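Local coordinates for protein CT_858 (Chlamydia trachomatis, PDB 3DOR) that probably acts as a serine-type endopeptidase, a dimeric secreted chlamydial protease that combines a PDZ-like domain with an S41-family peptidase domain, at residues 71-76 with 465-470; 301-306 with 314-319; 499-502 with 506-509; 534-539 with 552-557. All coordinates share one frame; numbering follows the deposited sequence.

Contact 1. Residues 71-76 with 465-470; sequences DFHAGV and DFSCAD
His73 and Ser467 face each other in a setting consistent with the active site of an S41-family serine peptidase: a histidine from a turn just before strand 75-78, and a serine at the N-cap position of helix 468-478. The imidazole meets the serine edge-on, with Ser467 CB close to the ring plane and 3.4 Å from His73 NE2. The hydroxyl is turned a little aside. With chi1 at 52°, Ser467 OG lies between its own backbone N and carbonyl carbon, 4.1 Å from His73 NE2, and makes a weak bond to Phe466 O. Beside this pair the two preceding residues form a T-shaped stack. Phe466 drives its edge at one face of Phe72, the planes at 71° and the centroids 5.3 Å apart; the leading atom, Phe466 CE2, stands over the rim of the ring, 3.7 Å from Phe72 CG. Phe72 also rests on Ala141 and Ala145 of helix 140-150. Asp71 braces the histidine turn: its OD2 is hydrogen-bonded to Tyr22 OH and Thr513 OG1, while Ser511 OG bonds to His73 O. Asp71 OD1 closes an Asx turn by accepting from His73 N at 2.7 Å, on the anti side of the carboxylate and 27° out of its plane, with a second, weak bond from Ala74 N.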
loop_
_atom_site.group_PDB
_atom_site.type_symbol
_atom_site.label_atom_id
_atom_site.label_comp_id
_atom_site.label_asym_id
_atom_site.label_seq_id
_atom_site.Cartn_x
_atom_site.Cartn_y
_atom_site.Cartn_z
ATOM N N ASP B 71 18.852 13.636 4.280
ATOM C CA ASP B 71 17.565 13.490 4.970
ATOM C C ASP B 71 17.479 12.058 5.494
ATOM O O ASP B 71 17.357 11.119 4.706
ATOM C CB ASP B 71 16.423 13.737 3.973
ATOM C CG ASP B 71 15.042 13.742 4.629
ATOM O OD1 ASP B 71 14.832 13.019 5.624
ATOM O OD2 ASP B 71 14.152 14.462 4.119
ATOM N N PHE B 72 17.535 11.871 6.810
ATOM C CA PHE B 72 17.472 10.508 7.332
ATOM C C PHE B 72 16.201 9.786 6.911
ATOM O O PHE B 72 16.163 8.559 6.902
ATOM C CB PHE B 72 17.615 10.482 8.855
ATOM C CG PHE B 72 18.925 11.023 9.341
ATOM C CD1 PHE B 72 19.002 12.297 9.894
ATOM C CD2 PHE B 72 20.088 10.278 9.216
ATOM C CE1 PHE B 72 20.228 12.825 10.318
ATOM C CE2 PHE B 72 21.315 10.793 9.638
ATOM C CZ PHE B 72 21.382 12.069 10.189
ATOM N N HIS B 73 15.171 10.548 6.555
ATOM C CA HIS B 73 13.905 9.980 6.101
ATOM C C HIS B 73 13.937 9.635 4.598
ATOM O O HIS B 73 13.280 8.689 4.161
ATOM C CB HIS B 73 12.751 10.969 6.331
ATOM C CG HIS B 73 12.122 10.894 7.689
ATOM N ND1 HIS B 73 11.977 9.710 8.383
ATOM C CD2 HIS B 73 11.490 11.840 8.430
ATOM C CE1 HIS B 73 11.282 9.928 9.486
ATOM N NE2 HIS B 73 10.972 11.214 9.538
ATOM N N ALA B 74 14.679 10.406 3.805
ATOM C CA ALA B 74 14.732 10.174 2.358
ATOM C C ALA B 74 15.734 9.107 1.913
ATOM O O ALA B 74 16.925 9.193 2.210
ATOM C CB ALA B 74 15.011 11.494 1.630
ATOM N N GLY B 75 15.246 8.102 1.187
ATOM C CA GLY B 75 16.124 7.036 0.731
ATOM C C GLY B 75 15.479 6.044 -0.225
ATOM O O GLY B 75 14.257 5.934 -0.293
ATOM N N VAL B 76 16.305 5.313 -0.965
ATOM C CA VAL B 76 15.809 4.328 -1.918
ATOM C C VAL B 76 16.248 2.922 -1.535
ATOM O O VAL B 76 17.399 2.710 -1.165
ATOM C CB VAL B 76 16.351 4.595 -3.342
ATOM C CG1 VAL B 76 15.638 3.694 -4.349
ATOM C CG2 VAL B 76 16.191 6.058 -3.709
ATOM N N ASP B 465 18.300 9.268 17.494
ATOM C CA ASP B 465 16.882 9.498 17.773
ATOM C C ASP B 465 16.331 10.209 16.546
ATOM O O ASP B 465 16.826 11.280 16.182
ATOM C CB ASP B 465 16.700 10.394 18.997
ATOM C CG ASP B 465 16.831 9.632 20.278
ATOM O OD1 ASP B 465 16.526 8.417 20.263
ATOM O OD2 ASP B 465 17.220 10.236 21.290
ATOM N N PHE B 466 15.314 9.627 15.917
ATOM C CA PHE B 466 14.728 10.197 14.699
ATOM C C PHE B 466 13.216 10.432 14.784
ATOM O O PHE B 466 12.525 9.774 15.556
ATOM C CB PHE B 466 15.008 9.274 13.505
ATOM C CG PHE B 466 16.448 8.820 13.397
ATOM C CD1 PHE B 466 16.932 7.800 14.207
ATOM C CD2 PHE B 466 17.318 9.414 12.473
ATOM C CE1 PHE B 466 18.260 7.364 14.106
ATOM C CE2 PHE B 466 18.653 8.990 12.361
ATOM C CZ PHE B 466 19.125 7.959 13.183
ATOM N N SER B 467 12.723 11.354 13.955
ATOM C CA SER B 467 11.303 11.735 13.874
ATOM C C SER B 467 10.582 11.847 15.217
ATOM O O SER B 467 10.826 12.799 15.964
ATOM C CB SER B 467 10.534 10.793 12.928
ATOM O OG SER B 467 10.725 9.429 13.256
ATOM N N CYS B 468 9.686 10.914 15.534
ATOM C CA CYS B 468 9.000 11.013 16.820
ATOM C C CYS B 468 9.997 11.070 17.977
ATOM O O CYS B 468 9.704 11.684 18.999
ATOM C CB CYS B 468 8.016 9.854 17.013
ATOM S SG CYS B 468 6.551 9.977 15.942
ATOM N N ALA B 469 11.166 10.444 17.814
ATOM C CA ALA B 469 12.208 10.465 18.856
ATOM C C ALA B 469 12.929 11.826 18.860
ATOM O O ALA B 469 13.716 12.135 19.775
ATOM C CB ALA B 469 13.200 9.325 18.656
ATOM N N ASP B 470 12.681 12.617 17.810
ATOM C CA ASP B 470 13.190 13.986 17.739
ATOM C C ASP B 470 12.109 14.774 18.503
ATOM O O ASP B 470 12.404 15.571 19.393
ATOM C CB ASP B 470 13.195 14.551 16.298
ATOM C CG ASP B 470 14.464 14.232 15.522
ATOM O OD1 ASP B 470 15.569 14.533 16.023
ATOM O OD2 ASP B 470 14.348 13.697 14.396
#

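Contact 2. Residues 301-306 with 314-319; sequences YSWQDM and PPPWEE
Aromatic contact comes first: Trp317 points the edge of its six-membered ring at the face of Trp303, a T-shaped pair with planes at 76° and centroids 4.9 Å apart. The probing atom, Trp317 CZ3, stands over the middle of the Trp303 indole, 3.6 Å from Trp303 CE2. Gln304 CG covers the opposite face near the rim, so the indole is sandwiched. Trp317 in turn carries Pro315 CB over one of its faces. Apolar packing adds Pro316, wedged between Trp303 and Met306. Its CG presses on Trp303 CB at 3.4 Å and its CD approaches Trp303 CE3 at 3.7 Å, while Met306 SD passes Pro316 CB at 3.9 Å, the two side chains running in opposite directions. With chi1 at 53°, Trp303 CG sits between its backbone N and carbonyl carbon, which turns the indole to proline and tryptophan. Polar bonds lie within residues 301-306 or lead away from the pair. Ser302 OG donates to Asp305 OD2 at 2.6 Å, from 43° above the carboxylate plane, tying the residue before the 3-10 segment 303-305 to its last residue, and Trp303 NE1 is bonded to Glu403 OE1. The contact folds the link after strand 290-297 back on the start of helix 316-330, within the beta-alpha-beta crossover to parallel strand 333-337; Tyr348 of helix 346-354 touches both tryptophans, and Glu319 bonds Leu275 N and Phe276 N between strands 268-271 and 278-284.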
loop_
_atom_site.group_PDB
_atom_site.type_symbol
_atom_site.label_atom_id
_atom_site.label_comp_id
_atom_site.label_asym_id
_atom_site.label_seq_id
_atom_site.Cartn_x
_atom_site.Cartn_y
_atom_site.Cartn_z
ATOM N N TYR B 301 8.471 4.329 18.491
ATOM C CA TYR B 301 7.134 4.887 18.492
ATOM C C TYR B 301 6.229 4.170 17.496
ATOM O O TYR B 301 5.084 4.562 17.279
ATOM C CB TYR B 301 7.162 6.405 18.259
ATOM C CG TYR B 301 7.781 7.141 19.438
ATOM C CD1 TYR B 301 9.105 7.578 19.395
ATOM C CD2 TYR B 301 7.068 7.327 20.628
ATOM C CE1 TYR B 301 9.714 8.177 20.509
ATOM C CE2 TYR B 301 7.674 7.931 21.756
ATOM C CZ TYR B 301 8.996 8.345 21.683
ATOM O OH TYR B 301 9.628 8.890 22.781
ATOM N N SER B 302 6.743 3.120 16.872
ATOM C CA SER B 302 5.888 2.335 15.993
ATOM C C SER B 302 5.620 1.142 16.910
ATOM O O SER B 302 6.314 0.125 16.875
ATOM C CB SER B 302 6.608 1.933 14.694
ATOM O OG SER B 302 7.643 1.015 14.931
ATOM N N TRP B 303 4.625 1.315 17.775
ATOM C CA TRP B 303 4.269 0.314 18.769
ATOM C C TRP B 303 4.172 -1.125 18.290
ATOM O O TRP B 303 4.505 -2.045 19.034
ATOM C CB TRP B 303 2.960 0.707 19.466
ATOM C CG TRP B 303 1.833 1.000 18.531
ATOM C CD1 TRP B 303 1.607 2.166 17.845
ATOM C CD2 TRP B 303 0.754 0.122 18.194
ATOM N NE1 TRP B 303 0.446 2.064 17.107
ATOM C CE2 TRP B 303 -0.094 0.820 17.304
ATOM C CE3 TRP B 303 0.422 -1.189 18.561
ATOM C CZ2 TRP B 303 -1.259 0.250 16.781
ATOM C CZ3 TRP B 303 -0.737 -1.754 18.038
ATOM C CH2 TRP B 303 -1.562 -1.034 17.157
ATOM N N GLN B 304 3.725 -1.322 17.057
ATOM C CA GLN B 304 3.571 -2.664 16.516
ATOM C C GLN B 304 4.896 -3.408 16.319
ATOM O O GLN B 304 4.920 -4.635 16.268
ATOM C CB GLN B 304 2.784 -2.597 15.196
ATOM C CG GLN B 304 1.487 -1.787 15.316
ATOM C CD GLN B 304 0.529 -1.969 14.142
ATOM O OE1 GLN B 304 -0.048 -3.045 13.948
ATOM N NE2 GLN B 304 0.351 -0.910 13.356
ATOM N N ASP B 305 5.998 -2.670 16.216
ATOM C CA ASP B 305 7.305 -3.289 16.023
ATOM C C ASP B 305 8.026 -3.566 17.334
ATOM O O ASP B 305 9.189 -3.959 17.324
ATOM C CB ASP B 305 8.218 -2.415 15.149
ATOM C CG ASP B 305 7.612 -2.096 13.790
ATOM O OD1 ASP B 305 6.862 -2.929 13.247
ATOM O OD2 ASP B 305 7.909 -1.005 13.256
ATOM N N MET B 306 7.363 -3.346 18.465
ATOM C CA MET B 306 8.014 -3.615 19.742
ATOM C C MET B 306 8.315 -5.101 19.914
ATOM O O MET B 306 7.495 -5.955 19.584
ATOM C CB MET B 306 7.151 -3.151 20.918
ATOM C CG MET B 306 7.059 -1.651 21.071
ATOM S SD MET B 306 6.336 -1.214 22.652
ATOM C CE MET B 306 7.762 -1.400 23.748
ATOM N N PRO B 314 -3.551 -6.880 24.519
ATOM C CA PRO B 314 -3.788 -5.441 24.682
ATOM C C PRO B 314 -2.688 -4.563 24.074
ATOM O O PRO B 314 -1.524 -4.933 24.064
ATOM C CB PRO B 314 -3.900 -5.279 26.196
ATOM C CG PRO B 314 -3.030 -6.370 26.720
ATOM C CD PRO B 314 -3.376 -7.535 25.826
ATOM N N PRO B 315 -3.058 -3.385 23.553
ATOM C CA PRO B 315 -2.080 -2.476 22.947
ATOM C C PRO B 315 -1.048 -1.965 23.955
ATOM O O PRO B 315 -1.358 -1.733 25.128
ATOM C CB PRO B 315 -2.957 -1.367 22.372
ATOM C CG PRO B 315 -4.104 -1.316 23.347
ATOM C CD PRO B 315 -4.404 -2.784 23.558
ATOM N N PRO B 316 0.195 -1.766 23.498
ATOM C CA PRO B 316 1.269 -1.287 24.376
ATOM C C PRO B 316 1.003 -0.029 25.195
ATOM O O PRO B 316 1.590 0.139 26.259
ATOM C CB PRO B 316 2.475 -1.165 23.432
ATOM C CG PRO B 316 1.869 -1.112 22.062
ATOM C CD PRO B 316 0.701 -2.031 22.141
ATOM N N TRP B 317 0.115 0.847 24.739
ATOM C CA TRP B 317 -0.153 2.040 25.526
ATOM C C TRP B 317 -0.888 1.711 26.834
ATOM O O TRP B 317 -0.833 2.482 27.792
ATOM C CB TRP B 317 -0.921 3.072 24.704
ATOM C CG TRP B 317 -2.157 2.562 24.052
ATOM C CD1 TRP B 317 -3.395 2.441 24.614
ATOM C CD2 TRP B 317 -2.292 2.161 22.684
ATOM N NE1 TRP B 317 -4.297 2.000 23.675
ATOM C CE2 TRP B 317 -3.649 1.818 22.482
ATOM C CE3 TRP B 317 -1.394 2.060 21.607
ATOM C CZ2 TRP B 317 -4.139 1.378 21.240
ATOM C CZ3 TRP B 317 -1.878 1.620 20.371
ATOM C CH2 TRP B 317 -3.242 1.285 20.201
ATOM N N GLU B 318 -1.558 0.563 26.887
ATOM C CA GLU B 318 -2.233 0.171 28.125
ATOM C C GLU B 318 -1.198 -0.262 29.164
ATOM O O GLU B 318 -1.333 0.034 30.355
ATOM C CB GLU B 318 -3.238 -0.958 27.864
ATOM C CG GLU B 318 -4.610 -0.415 27.483
ATOM C CD GLU B 318 -5.556 -1.470 26.960
ATOM O OE1 GLU B 318 -5.580 -2.588 27.514
ATOM O OE2 GLU B 318 -6.290 -1.171 25.994
ATOM N N GLU B 319 -0.157 -0.952 28.716
ATOM C CA GLU B 319 0.885 -1.363 29.641
ATOM C C GLU B 319 1.646 -0.118 30.107
ATOM O O GLU B 319 1.996 0.002 31.284
ATOM C CB GLU B 319 1.870 -2.332 28.986
ATOM C CG GLU B 319 2.985 -2.736 29.958
ATOM C CD GLU B 319 4.085 -3.540 29.306
ATOM O OE1 GLU B 319 3.757 -4.518 28.601
ATOM O OE2 GLU B 319 5.280 -3.205 29.506
#

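Contact 3. Residues 499-502 with 506-509; sequences VQFP and GIKT
The ring of Phe501 meets Ile507 obliquely, Phe501 CZ lying 4.0 Å from Ile507 CD1. Phe13 of helix 2-20 makes an edge-to-face pair with the same ring, and Phe13 of the second subunit packs on it too. A chi1 of 64° places the phenyl between its own backbone N and carbonyl carbon and swings it back toward strand 507-518. Between the two segments a water accepts from Phe501 N at 2.9 Å, donating to Ile507 O at 3.0 Å and Lys508 O at 2.7 Å, though with further acceptors nearby it may not serve both at once. It fills in where the hairpin of strands 496-499 and 507-518 parts, next to a classic beta bulge in which Lys508 and Thr509 both face Thr77 of strand 75-78. Closer to the regular ladder, Thr509 CA sends a CH...O contact to Val499 O at 3.3 Å, 145° at the hydrogen, and Thr509 CG2 leans on that oxygen at 3.5 Å. Gln500 runs alongside Thr509 in the same direction, its CG 3.8 Å from Lys508 O. Val499 itself touches Leu17 and, across the dimer interface, Pro502 of the second subunit.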
loop_
_atom_site.group_PDB
_atom_site.type_symbol
_atom_site.label_atom_id
_atom_site.label_comp_id
_atom_site.label_asym_id
_atom_site.label_seq_id
_atom_site.Cartn_x
_atom_site.Cartn_y
_atom_site.Cartn_z
ATOM N N VAL B 499 6.904 5.650 -1.631
ATOM C CA VAL B 499 6.434 5.586 -2.997
ATOM C C VAL B 499 6.939 4.306 -3.638
ATOM O O VAL B 499 8.093 3.933 -3.461
ATOM C CB VAL B 499 6.933 6.801 -3.813
ATOM C CG1 VAL B 499 6.430 6.710 -5.244
ATOM C CG2 VAL B 499 6.442 8.093 -3.161
ATOM N N GLN B 500 6.056 3.623 -4.359
ATOM C CA GLN B 500 6.405 2.400 -5.059
ATOM C C GLN B 500 5.899 2.570 -6.482
ATOM O O GLN B 500 4.948 3.307 -6.722
ATOM C CB GLN B 500 5.723 1.184 -4.417
ATOM C CG GLN B 500 5.911 1.056 -2.900
ATOM C CD GLN B 500 4.623 1.324 -2.114
ATOM O OE1 GLN B 500 4.455 0.842 -0.991
ATOM N NE2 GLN B 500 3.716 2.097 -2.698
ATOM N N PHE B 501 6.539 1.907 -7.431
ATOM C CA PHE B 501 6.113 1.999 -8.821
ATOM C C PHE B 501 6.904 0.976 -9.614
ATOM O O PHE B 501 8.070 0.754 -9.335
ATOM C CB PHE B 501 6.347 3.419 -9.362
ATOM C CG PHE B 501 7.794 3.828 -9.405
ATOM C CD1 PHE B 501 8.538 3.684 -10.574
ATOM C CD2 PHE B 501 8.420 4.338 -8.274
ATOM C CE1 PHE B 501 9.881 4.042 -10.614
ATOM C CE2 PHE B 501 9.765 4.697 -8.304
ATOM C CZ PHE B 501 10.494 4.547 -9.475
ATOM N N PRO B 502 6.270 0.318 -10.598
ATOM C CA PRO B 502 6.982 -0.683 -11.395
ATOM C C PRO B 502 8.094 -0.054 -12.224
ATOM O O PRO B 502 7.931 1.035 -12.779
ATOM C CB PRO B 502 5.872 -1.303 -12.244
ATOM C CG PRO B 502 4.892 -0.187 -12.393
ATOM C CD PRO B 502 4.861 0.425 -11.013
ATOM N N GLY B 506 14.923 -1.979 -10.619
ATOM C CA GLY B 506 14.920 -2.698 -9.360
ATOM C C GLY B 506 14.623 -1.870 -8.124
ATOM O O GLY B 506 14.953 -2.273 -7.006
ATOM N N ILE B 507 14.006 -0.712 -8.313
ATOM C CA ILE B 507 13.662 0.155 -7.194
ATOM C C ILE B 507 12.455 -0.421 -6.459
ATOM O O ILE B 507 11.430 -0.704 -7.072
ATOM C CB ILE B 507 13.328 1.563 -7.683
ATOM C CG1 ILE B 507 14.525 2.138 -8.445
ATOM C CG2 ILE B 507 12.960 2.443 -6.505
ATOM C CD1 ILE B 507 14.294 3.535 -8.975
ATOM N N LYS B 508 12.576 -0.600 -5.149
ATOM C CA LYS B 508 11.485 -1.169 -4.362
ATOM C C LYS B 508 10.642 -0.072 -3.730
ATOM O O LYS B 508 9.413 -0.085 -3.816
ATOM C CB LYS B 508 12.046 -2.093 -3.279
ATOM C CG LYS B 508 10.987 -2.847 -2.478
ATOM C CD LYS B 508 11.629 -3.826 -1.493
ATOM C CE LYS B 508 10.573 -4.665 -0.782
ATOM N NZ LYS B 508 11.148 -5.657 0.169
ATOM N N THR B 509 11.312 0.881 -3.099
ATOM C CA THR B 509 10.626 1.988 -2.457
ATOM C C THR B 509 11.546 3.193 -2.366
ATOM O O THR B 509 12.766 3.059 -2.282
ATOM C CB THR B 509 10.221 1.667 -0.987
ATOM O OG1 THR B 509 9.479 0.445 -0.927
ATOM C CG2 THR B 509 9.367 2.786 -0.424
HETATM O O HOH W 1 8.723 0.293 -6.397
#

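Contact 4. Residues 534-539 with 552-557; sequences IDLPFT and LDKVKK
Helix bonding from Lys556 N to Leu552 O, 2.9 Å, frames the turn that offers Lys554 and Val555 to Leu536. Across the gap the meeting is wholly apolar and carried by one methyl. Leu536 CD1 lies 3.9 Å from Val555 CG2, the two side chains crossing at about a right angle, and 4.2 Å from Lys554 CB. Val555 brings CG2 to the meeting by setting it beside the backbone N, opposite the carbonyl carbon. Lys554 touches with the root of its chain alone: its aliphatic part bends away from Leu536, and NZ bonds to Ala572 O at the end of the modelled chain. On the far side of the helix turn Lys556 NZ makes a long salt bridge with Asp553 OD1, 3.9 Å. Leu536 also rests on Tyr551, a turn earlier in the helix, and Phe538 packs among Tyr548, Tyr551 and Phe261. Downstream Thr539 N-caps helix 540-544 with its side chain, while Asp542 OD2 accepts from Thr539 N, a reciprocal pattern consistent with a capping box. Helix 549-564 thus lies against the exit of strand 534-535, one of the two outermost strands of the mixed alpha/beta sheet within this chain.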
loop_
_atom_site.group_PDB
_atom_site.type_symbol
_atom_site.label_atom_id
_atom_site.label_comp_id
_atom_site.label_asym_id
_atom_site.label_seq_id
_atom_site.Cartn_x
_atom_site.Cartn_y
_atom_site.Cartn_z
ATOM N N ILE B 534 21.484 19.524 28.955
ATOM C CA ILE B 534 22.833 19.162 29.372
ATOM C C ILE B 534 23.497 18.226 28.363
ATOM O O ILE B 534 23.040 17.102 28.161
ATOM C CB ILE B 534 22.828 18.439 30.752
ATOM C CG1 ILE B 534 22.120 19.286 31.818
ATOM C CG2 ILE B 534 24.255 18.112 31.161
ATOM C CD1 ILE B 534 22.762 20.626 32.095
ATOM N N ASP B 535 24.578 18.685 27.739
ATOM C CA ASP B 535 25.289 17.860 26.778
ATOM C C ASP B 535 26.115 16.855 27.570
ATOM O O ASP B 535 27.008 17.233 28.310
ATOM C CB ASP B 535 26.194 18.720 25.905
ATOM C CG ASP B 535 26.924 17.904 24.862
ATOM O OD1 ASP B 535 28.015 17.379 25.164
ATOM O OD2 ASP B 535 26.400 17.770 23.743
ATOM N N LEU B 536 25.798 15.575 27.415
ATOM C CA LEU B 536 26.476 14.515 28.146
ATOM C C LEU B 536 26.809 13.360 27.217
ATOM O O LEU B 536 26.054 12.388 27.126
ATOM C CB LEU B 536 25.563 13.999 29.256
ATOM C CG LEU B 536 26.074 13.623 30.647
ATOM C CD1 LEU B 536 25.166 12.532 31.182
ATOM C CD2 LEU B 536 27.520 13.157 30.634
ATOM N N PRO B 537 27.933 13.455 26.497
ATOM C CA PRO B 537 28.322 12.377 25.587
ATOM C C PRO B 537 28.893 11.201 26.362
ATOM O O PRO B 537 29.203 11.323 27.542
ATOM C CB PRO B 537 29.372 13.041 24.696
ATOM C CG PRO B 537 30.054 13.999 25.659
ATOM C CD PRO B 537 28.862 14.601 26.402
ATOM N N PHE B 538 29.019 10.055 25.707
ATOM C CA PHE B 538 29.601 8.873 26.346
ATOM C C PHE B 538 31.124 8.984 26.210
ATOM O O PHE B 538 31.630 9.259 25.122
ATOM C CB PHE B 538 29.109 7.597 25.657
ATOM C CG PHE B 538 27.624 7.364 25.793
ATOM C CD1 PHE B 538 26.834 7.136 24.664
ATOM C CD2 PHE B 538 27.013 7.373 27.054
ATOM C CE1 PHE B 538 25.452 6.924 24.784
ATOM C CE2 PHE B 538 25.631 7.161 27.187
ATOM C CZ PHE B 538 24.849 6.938 26.052
ATOM N N THR B 539 31.851 8.798 27.312
ATOM C CA THR B 539 33.309 8.884 27.282
ATOM C C THR B 539 33.898 7.517 26.955
ATOM O O THR B 539 33.177 6.520 26.880
ATOM C CB THR B 539 33.898 9.318 28.649
ATOM O OG1 THR B 539 33.544 8.348 29.644
ATOM C CG2 THR B 539 33.383 10.698 29.061
ATOM N N LEU B 552 26.177 7.510 33.838
ATOM C CA LEU B 552 25.142 7.256 34.838
ATOM C C LEU B 552 25.294 8.040 36.134
ATOM O O LEU B 552 24.300 8.532 36.674
ATOM C CB LEU B 552 25.043 5.755 35.134
ATOM C CG LEU B 552 24.373 4.957 34.013
ATOM C CD1 LEU B 552 24.307 3.473 34.378
ATOM C CD2 LEU B 552 22.976 5.509 33.774
ATOM N N ASP B 553 26.518 8.177 36.639
ATOM C CA ASP B 553 26.704 8.932 37.877
ATOM C C ASP B 553 26.288 10.377 37.675
ATOM O O ASP B 553 25.752 11.016 38.581
ATOM C CB ASP B 553 28.157 8.895 38.350
ATOM C CG ASP B 553 28.539 7.557 38.940
ATOM O OD1 ASP B 553 27.632 6.811 39.386
ATOM O OD2 ASP B 553 29.752 7.265 38.969
ATOM N N LYS B 554 26.525 10.897 36.478
ATOM C CA LYS B 554 26.144 12.273 36.221
ATOM C C LYS B 554 24.632 12.382 36.050
ATOM O O LYS B 554 24.020 13.354 36.497
ATOM C CB LYS B 554 26.873 12.830 34.989
ATOM C CG LYS B 554 26.803 14.343 34.912
ATOM C CD LYS B 554 26.602 14.927 36.316
ATOM C CE LYS B 554 27.212 16.285 36.493
ATOM N NZ LYS B 554 28.702 16.209 36.489
ATOM N N VAL B 555 24.021 11.385 35.414
ATOM C CA VAL B 555 22.568 11.413 35.250
ATOM C C VAL B 555 21.921 11.429 36.646
ATOM O O VAL B 555 20.953 12.153 36.887
ATOM C CB VAL B 555 22.058 10.180 34.469
ATOM C CG1 VAL B 555 20.541 10.089 34.576
ATOM C CG2 VAL B 555 22.491 10.277 33.000
ATOM N N LYS B 556 22.477 10.640 37.561
ATOM C CA LYS B 556 21.958 10.559 38.923
ATOM C C LYS B 556 22.127 11.870 39.686
ATOM O O LYS B 556 21.241 12.256 40.442
ATOM C CB LYS B 556 22.619 9.390 39.675
ATOM C CG LYS B 556 22.046 8.039 39.233
ATOM C CD LYS B 556 22.547 6.853 40.041
ATOM C CE LYS B 556 23.890 6.382 39.552
ATOM N NZ LYS B 556 24.198 5.009 40.034
ATOM N N LYS B 557 23.250 12.555 39.488
ATOM C CA LYS B 557 23.469 13.831 40.156
ATOM C C LYS B 557 22.434 14.818 39.648
ATOM O O LYS B 557 21.865 15.585 40.421
ATOM C CB LYS B 557 24.878 14.380 39.881
ATOM C CG LYS B 557 25.986 13.692 40.677
ATOM C CD LYS B 557 27.346 14.345 40.420
ATOM C CE LYS B 557 28.453 13.694 41.257
ATOM N NZ LYS B 557 28.561 12.221 41.008
#

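In the fold
The centre of contact 1 lies about 5 Å from the centre of the chain, the most central of the four; those of contacts 2, 3 and 4 lie about 17, 22 and 22 Å out, and contact 3 has exposed residues. Contacts 1 and 2 meet through Tyr301, which packs on Cys468 and Ala469, and both rely on edge-to-face aromatic pairs. Contacts 1 and 3 share the antiparallel sheet holding strands 75-78 and 507-518. Contact 3 is the one reached by the second subunit; it combines a phenylalanine-isoleucine contact with backbone atoms and a water. Contact 4, across the chain's centre from contact 3, joins one leucine to a helix at the edge of the mixed sheet.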